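Local coordinates for kelch domain-containing protein (Colletotrichum graminicola M1.001, PDB 5C86), which acts as a copper-dependent alcohol oxidase of the galactose oxidase and glyoxal oxidase (AA5) family, modelled here without its metal, at residues N37-A42 and W301-T306; R332-T337 and T421-N426. One frame throughout, in Å; residues are numbered along the deposited sequence. Where two conformers were deposited one is given.

Contact 1: residues N37-A42 and W301-T306; sequences NRWTTA and WLFSDT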
loop_
_atom_site.group_PDB
_atom_site.type_symbol
_atom_site.label_atom_id
_atom_site.label_comp_id
_atom_site.label_asym_id
_atom_site.label_seq_id
_atom_site.Cartn_x
_atom_site.Cartn_y
_atom_site.Cartn_z
ATOM N N ASN A 37 18.030 -4.736 13.387
ATOM C CA ASN A 37 18.976 -4.185 12.483
ATOM C C ASN A 37 19.557 -5.186 11.426
ATOM O O ASN A 37 20.489 -4.826 10.722
ATOM C CB ASN A 37 20.139 -3.607 13.286
ATOM C CG ASN A 37 20.836 -4.680 14.141
ATOM O OD1 ASN A 37 20.449 -5.842 14.198
ATOM N ND2 ASN A 37 21.792 -4.233 14.898
ATOM N N ARG A 38 19.038 -6.378 11.288
ATOM C CA ARG A 38 19.586 -7.257 10.265
ATOM C C ARG A 38 18.509 -8.310 10.188
ATOM O O ARG A 38 17.544 -8.127 10.815
ATOM C CB ARG A 38 20.970 -7.775 10.726
ATOM C CG ARG A 38 20.893 -8.446 12.087
ATOM C CD ARG A 38 22.282 -8.448 12.708
ATOM N NE ARG A 38 22.491 -9.345 13.837
ATOM C CZ ARG A 38 22.468 -8.940 15.101
ATOM N NH1 ARG A 38 22.163 -7.685 15.336
ATOM N NH2 ARG A 38 22.708 -9.790 16.120
ATOM N N TRP A 39 18.668 -9.348 9.366
ATOM C CA TRP A 39 17.743 -10.396 8.979
ATOM C C TRP A 39 18.521 -11.607 8.519
ATOM O O TRP A 39 19.731 -11.440 8.200
ATOM C CB TRP A 39 16.769 -9.948 7.811
ATOM C CG TRP A 39 17.594 -9.601 6.619
ATOM C CD1 TRP A 39 18.152 -8.416 6.380
ATOM C CD2 TRP A 39 17.945 -10.462 5.524
ATOM N NE1 TRP A 39 18.892 -8.455 5.202
ATOM C CE2 TRP A 39 18.801 -9.709 4.675
ATOM C CE3 TRP A 39 17.665 -11.777 5.200
ATOM C CZ2 TRP A 39 19.355 -10.242 3.497
ATOM C CZ3 TRP A 39 18.231 -12.323 4.027
ATOM C CH2 TRP A 39 19.098 -11.520 3.216
ATOM N N THR A 40 17.872 -12.759 8.484
ATOM C CA THR A 40 18.356 -13.941 7.748
ATOM C C THR A 40 17.272 -14.581 7.016
ATOM O O THR A 40 16.060 -14.321 7.291
ATOM C CB THR A 40 18.970 -15.042 8.703
ATOM O OG1 THR A 40 17.941 -15.596 9.528
ATOM C CG2 THR A 40 20.108 -14.441 9.490
ATOM N N THR A 41 17.582 -15.437 6.027
ATOM C CA THR A 41 16.522 -16.095 5.276
ATOM C C THR A 41 15.645 -16.927 6.201
ATOM O O THR A 41 14.407 -16.991 6.050
ATOM C CB THR A 41 17.101 -16.918 4.103
ATOM O OG1 THR A 41 17.791 -16.031 3.233
ATOM C CG2 THR A 41 16.007 -17.627 3.354
ATOM N N ALA A 42 16.280 -17.657 7.147
ATOM C CA ALA A 42 15.538 -18.507 8.056
ATOM C C ALA A 42 14.843 -17.743 9.128
ATOM O O ALA A 42 13.864 -18.252 9.659
ATOM C CB ALA A 42 16.505 -19.489 8.756
ATOM N N TRP A 301 20.577 -1.997 -6.905
ATOM C CA TRP A 301 21.319 -2.932 -6.054
ATOM C C TRP A 301 20.715 -2.927 -4.664
ATOM O O TRP A 301 20.224 -1.880 -4.187
ATOM C CB TRP A 301 22.781 -2.552 -5.924
ATOM C CG TRP A 301 23.582 -2.596 -7.190
ATOM C CD1 TRP A 301 24.157 -1.543 -7.750
ATOM C CD2 TRP A 301 23.853 -3.721 -8.062
ATOM N NE1 TRP A 301 24.844 -1.923 -8.867
ATOM C CE2 TRP A 301 24.596 -3.243 -9.114
ATOM C CE3 TRP A 301 23.518 -5.086 -8.043
ATOM C CZ2 TRP A 301 25.043 -4.098 -10.155
ATOM C CZ3 TRP A 301 23.964 -5.918 -9.077
ATOM C CH2 TRP A 301 24.710 -5.387 -10.108
ATOM N N LEU A 302 20.769 -4.068 -4.030
ATOM C CA LEU A 302 20.172 -4.230 -2.711
ATOM C C LEU A 302 21.092 -3.655 -1.620
ATOM O O LEU A 302 22.317 -3.663 -1.753
ATOM C CB LEU A 302 19.828 -5.678 -2.429
ATOM C CG LEU A 302 19.046 -6.449 -3.497
ATOM C CD1 LEU A 302 18.560 -7.752 -2.973
ATOM C CD2 LEU A 302 17.861 -5.611 -3.959
ATOM N N PHE A 303 20.490 -3.145 -0.562
ATOM C CA PHE A 303 21.243 -2.749 0.642
ATOM C C PHE A 303 22.312 -1.721 0.302
ATOM O O PHE A 303 23.494 -1.777 0.794
ATOM C CB PHE A 303 21.870 -3.986 1.307
ATOM C CG PHE A 303 20.875 -5.037 1.620
ATOM C CD1 PHE A 303 19.942 -4.887 2.647
ATOM C CD2 PHE A 303 20.797 -6.174 0.873
ATOM C CE1 PHE A 303 19.008 -5.886 2.890
ATOM C CE2 PHE A 303 19.843 -7.134 1.098
ATOM C CZ PHE A 303 18.929 -6.990 2.083
ATOM N N SER A 304 21.939 -0.775 -0.550
ATOM C CA SER A 304 22.816 0.169 -1.127
ATOM C C SER A 304 22.210 1.556 -1.160
ATOM O O SER A 304 21.056 1.734 -1.638
ATOM C CB SER A 304 23.157 -0.234 -2.568
ATOM O OG SER A 304 24.092 0.656 -3.101
ATOM N N ASP A 305 22.983 2.526 -0.707
ATOM C CA ASP A 305 22.665 3.942 -0.749
ATOM C C ASP A 305 23.107 4.638 -2.036
ATOM O O ASP A 305 22.997 5.874 -2.183
ATOM C CB ASP A 305 23.194 4.708 0.511
ATOM C CG ASP A 305 22.365 4.457 1.733
ATOM O OD1 ASP A 305 21.268 3.895 1.645
ATOM O OD2 ASP A 305 22.789 4.843 2.821
ATOM N N THR A 306 23.537 3.869 -3.019
ATOM C CA THR A 306 24.079 4.436 -4.249
ATOM C C THR A 306 22.952 4.893 -5.205
ATOM O O THR A 306 21.760 4.503 -5.040
ATOM C CB THR A 306 24.969 3.429 -4.958
ATOM O OG1 THR A 306 24.196 2.267 -5.245
ATOM C CG2 THR A 306 26.200 3.098 -4.045
#
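W39 and F303 meet between two irregular loops whose backbones stay well apart: W39 CA and F303 CA are 11.8 Å from each other, so the rings alone span the gap. The chain is extended from R38 to T40 and bends at T41. On the other loop F303 takes a left-handed helical backbone (phi +58°), a tight bend that pushes its side chain out toward W39. Within this loop S304 OG and T306 OG1 share a hydrogen bond of 2.7 Å.

At W39, chi1 is 61°, which wedges CG between the backbone N and the carbonyl carbon and swings the indole off the stretched chain toward F303. The two ring planes are nearly parallel, at 16°, but slid so far apart that they scarcely overlap; the centroid of the five-membered ring of W39 is 5.3 Å from that of the F303 ring. What touches is the end of the phenyl: F303 CZ comes to 3.4 Å from W39 NE1 and to 3.6 Å from W39 CZ2. T41 OG1 lies in the indole plane, beyond its far edge, 3.8 Å from W39 CZ3.

F72 stacks on W39, while F303 meets Y334 edge-to-face and also packs against C354, so the pair is a link in a longer run of aromatic rings. Both loops join the second and third strands of their propeller blades, and they meet across the blade that lies between. Such loops build the active-site face of a galactose oxidase-like seven-bladed propeller, where F303 lies against H335 and near Y120, copper ligands in the metal-bound protein.

Contact 2: residues R332-T337 and T421-N426; sequences RNYHST and TTHTVN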
loop_
_atom_site.group_PDB
_atom_site.type_symbol
_atom_site.label_atom_id
_atom_site.label_comp_id
_atom_site.label_asym_id
_atom_site.label_seq_id
_atom_site.Cartn_x
_atom_site.Cartn_y
_atom_site.Cartn_z
ATOM N N ARG A 332 16.341 6.597 0.279
ATOM C CA ARG A 332 15.256 5.670 0.587
ATOM C C ARG A 332 15.165 4.667 -0.542
ATOM O O ARG A 332 14.335 4.800 -1.415
ATOM C CB ARG A 332 13.952 6.462 0.765
ATOM C CG ARG A 332 13.967 7.505 1.910
ATOM C CD ARG A 332 14.155 6.990 3.300
ATOM N NE ARG A 332 14.214 8.113 4.282
ATOM C CZ ARG A 332 14.713 8.020 5.524
ATOM N NH1 ARG A 332 15.177 6.900 5.984
ATOM N NH2 ARG A 332 14.741 9.095 6.285
ATOM N N ASN A 333 16.019 3.663 -0.455
ATOM C CA ASN A 333 16.185 2.729 -1.532
ATOM C C ASN A 333 15.601 1.414 -1.133
ATOM O O ASN A 333 14.481 1.365 -0.644
ATOM C CB ASN A 333 17.665 2.651 -2.005
ATOM C CG ASN A 333 18.182 3.906 -2.593
ATOM O OD1 ASN A 333 17.449 4.816 -2.975
ATOM N ND2 ASN A 333 19.527 3.961 -2.722
ATOM N N TYR A 334 16.286 0.285 -1.316
ATOM C CA TYR A 334 15.735 -1.010 -0.888
ATOM C C TYR A 334 15.408 -0.990 0.608
ATOM O O TYR A 334 16.163 -0.462 1.409
ATOM C CB TYR A 334 16.761 -2.122 -1.177
ATOM C CG TYR A 334 16.201 -3.505 -1.147
ATOM C CD1 TYR A 334 15.176 -3.881 -2.013
ATOM C CD2 TYR A 334 16.699 -4.522 -0.322
ATOM C CE1 TYR A 334 14.683 -5.124 -2.028
ATOM C CE2 TYR A 334 16.158 -5.831 -0.374
ATOM C CZ TYR A 334 15.154 -6.109 -1.242
ATOM O OH TYR A 334 14.644 -7.416 -1.387
ATOM N N HIS A 335 14.229 -1.509 0.925
ATOM C CA HIS A 335 13.679 -1.618 2.272
ATOM C C HIS A 335 13.169 -0.311 2.853
ATOM O O HIS A 335 12.950 -0.250 4.067
ATOM C CB HIS A 335 14.648 -2.348 3.227
ATOM C CG HIS A 335 14.755 -3.808 2.952
ATOM N ND1 HIS A 335 15.730 -4.589 3.535
ATOM C CD2 HIS A 335 13.999 -4.658 2.232
ATOM C CE1 HIS A 335 15.556 -5.839 3.188
ATOM N NE2 HIS A 335 14.525 -5.922 2.395
ATOM N N SER A 336 12.973 0.679 2.009
ATOM C CA SER A 336 12.266 1.941 2.385
ATOM C C SER A 336 10.739 1.737 2.257
ATOM O O SER A 336 10.259 0.838 1.605
ATOM C CB SER A 336 12.713 3.111 1.534
ATOM O OG SER A 336 12.360 2.926 0.141
ATOM N N THR A 337 10.066 2.567 3.021
ATOM C CA THR A 337 8.607 2.510 3.133
ATOM C C THR A 337 8.031 3.924 3.034
ATOM O O THR A 337 8.684 4.903 3.320
ATOM C CB THR A 337 8.176 1.822 4.425
ATOM O OG1 THR A 337 8.797 2.496 5.542
ATOM C CG2 THR A 337 8.440 0.333 4.407
ATOM N N THR A 421 2.587 -1.516 3.945
ATOM C CA THR A 421 3.522 -1.710 2.838
ATOM C C THR A 421 4.849 -2.266 3.280
ATOM O O THR A 421 5.319 -2.004 4.372
ATOM C CB THR A 421 3.808 -0.360 2.079
ATOM O OG1 THR A 421 4.423 -0.618 0.798
ATOM C CG2 THR A 421 4.656 0.668 2.801
ATOM N N THR A 422 5.474 -3.018 2.385
ATOM C CA THR A 422 6.854 -3.452 2.530
ATOM C C THR A 422 7.348 -3.777 1.151
ATOM O O THR A 422 6.582 -4.281 0.329
ATOM C CB THR A 422 6.944 -4.671 3.502
ATOM O OG1 THR A 422 8.335 -4.911 3.717
ATOM C CG2 THR A 422 6.336 -5.897 2.992
ATOM N N HIS A 423 8.614 -3.542 0.877
ATOM C CA HIS A 423 9.227 -3.978 -0.364
ATOM C C HIS A 423 8.549 -3.479 -1.637
ATOM O O HIS A 423 8.616 -4.155 -2.650
ATOM C CB HIS A 423 9.301 -5.545 -0.427
ATOM C CG HIS A 423 10.285 -6.149 0.493
ATOM N ND1 HIS A 423 10.111 -6.206 1.860
ATOM C CD2 HIS A 423 11.547 -6.610 0.251
ATOM C CE1 HIS A 423 11.228 -6.683 2.415
ATOM N NE2 HIS A 423 12.078 -6.963 1.460
ATOM N N THR A 424 8.024 -2.267 -1.556
ATOM C CA THR A 424 7.330 -1.563 -2.650
ATOM C C THR A 424 5.918 -2.046 -2.851
ATOM O O THR A 424 5.233 -1.461 -3.714
ATOM C CB THR A 424 8.063 -1.559 -4.074
ATOM O OG1 THR A 424 7.852 -2.812 -4.744
ATOM C CG2 THR A 424 9.520 -1.246 -3.928
ATOM N N VAL A 425 5.436 -3.045 -2.085
ATOM C CA VAL A 425 4.159 -3.686 -2.353
ATOM C C VAL A 425 3.130 -3.108 -1.378
ATOM O O VAL A 425 3.323 -3.150 -0.158
ATOM C CB VAL A 425 4.196 -5.208 -2.247
ATOM C CG1 VAL A 425 2.803 -5.783 -2.425
ATOM C CG2 VAL A 425 5.242 -5.764 -3.203
ATOM N N ASN A 426 2.002 -2.603 -1.880
ATOM C CA ASN A 426 0.906 -2.118 -1.082
ATOM C C ASN A 426 -0.363 -2.362 -1.881
ATOM O O ASN A 426 -0.813 -1.473 -2.654
ATOM C CB ASN A 426 1.047 -0.666 -0.665
ATOM C CG ASN A 426 -0.068 -0.205 0.220
ATOM O OD1 ASN A 426 -1.087 -0.924 0.384
ATOM N ND2 ASN A 426 0.101 0.966 0.836
HETATM O O HOH W 1 10.321 -2.025 2.426
HETATM O O HOH W 2 7.378 -0.619 0.714
#
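H423 turns the edge of its imidazole to the face of Y334, an offset edge-to-face pair with the planes at 88° and the ring centroids 5.5 Å apart. One face of H335 is taken by Y334, whose CE2 stands 3.2 Å above the H335 imidazole plane toward its rim, and H423 comes in at the edge of that same imidazole. This cluster sits at the copper site, without metal here, of a galactose oxidase-like fold: H335 belongs to the propeller and H423 to the C-terminal early set domain, which reaches into the propeller with this hairpin turn. Both histidines bind copper in another crystal structure of this protein.

The two imidazoles point the same way, their planes at 74°, and H335 NE2 lies 2.8 Å from H423 NE2, as suits two nitrogens converging on one metal position. Their other nitrogens are held from behind. H423 ND1 donates to T422 OG1 (2.9 Å), nearly in the ring plane, which fixes the ring's rotation, and H335 ND1 bonds to G352 O. Y334 OH is hydrogen-bonded to both Y245 OH and Y120 OH.

H335 is the third residue of the type II turn N333-S336, closed by S336 N and S336 OG both bonding to N333 O, and H423 the second of the type I' turn T422-V425. A water accepts the H423 N-H at 2.8 Å and donates to S336 O at 3.0 Å, bridging the two backbones. Beyond it the strands meet through apolar atoms, T337 CB lying 4.0 Å from T421 CG2.

Contact 1 lies at the surface and contact 2 is buried beneath it, their centres 12 Å apart. F303 joins them: its CE1 is 3.5 Å from H335 CE1, the ring planes at about 80°, so residues 301-306 flank a copper ligand directly. A second tie is polar, a probable hydrogen bond of 2.9 Å from N333 ND2 to S304 O, which connects the F303 loop to the turn carrying H335. Y120, which also binds copper in a crystal structure of this protein, has its side chain about 3 Å from that of Y334 and about 6 Å from that of F303. Contact 2 thus supplies metal ligands, and contact 1 forms part of the aromatic surroundings, consistent with a pocket wall.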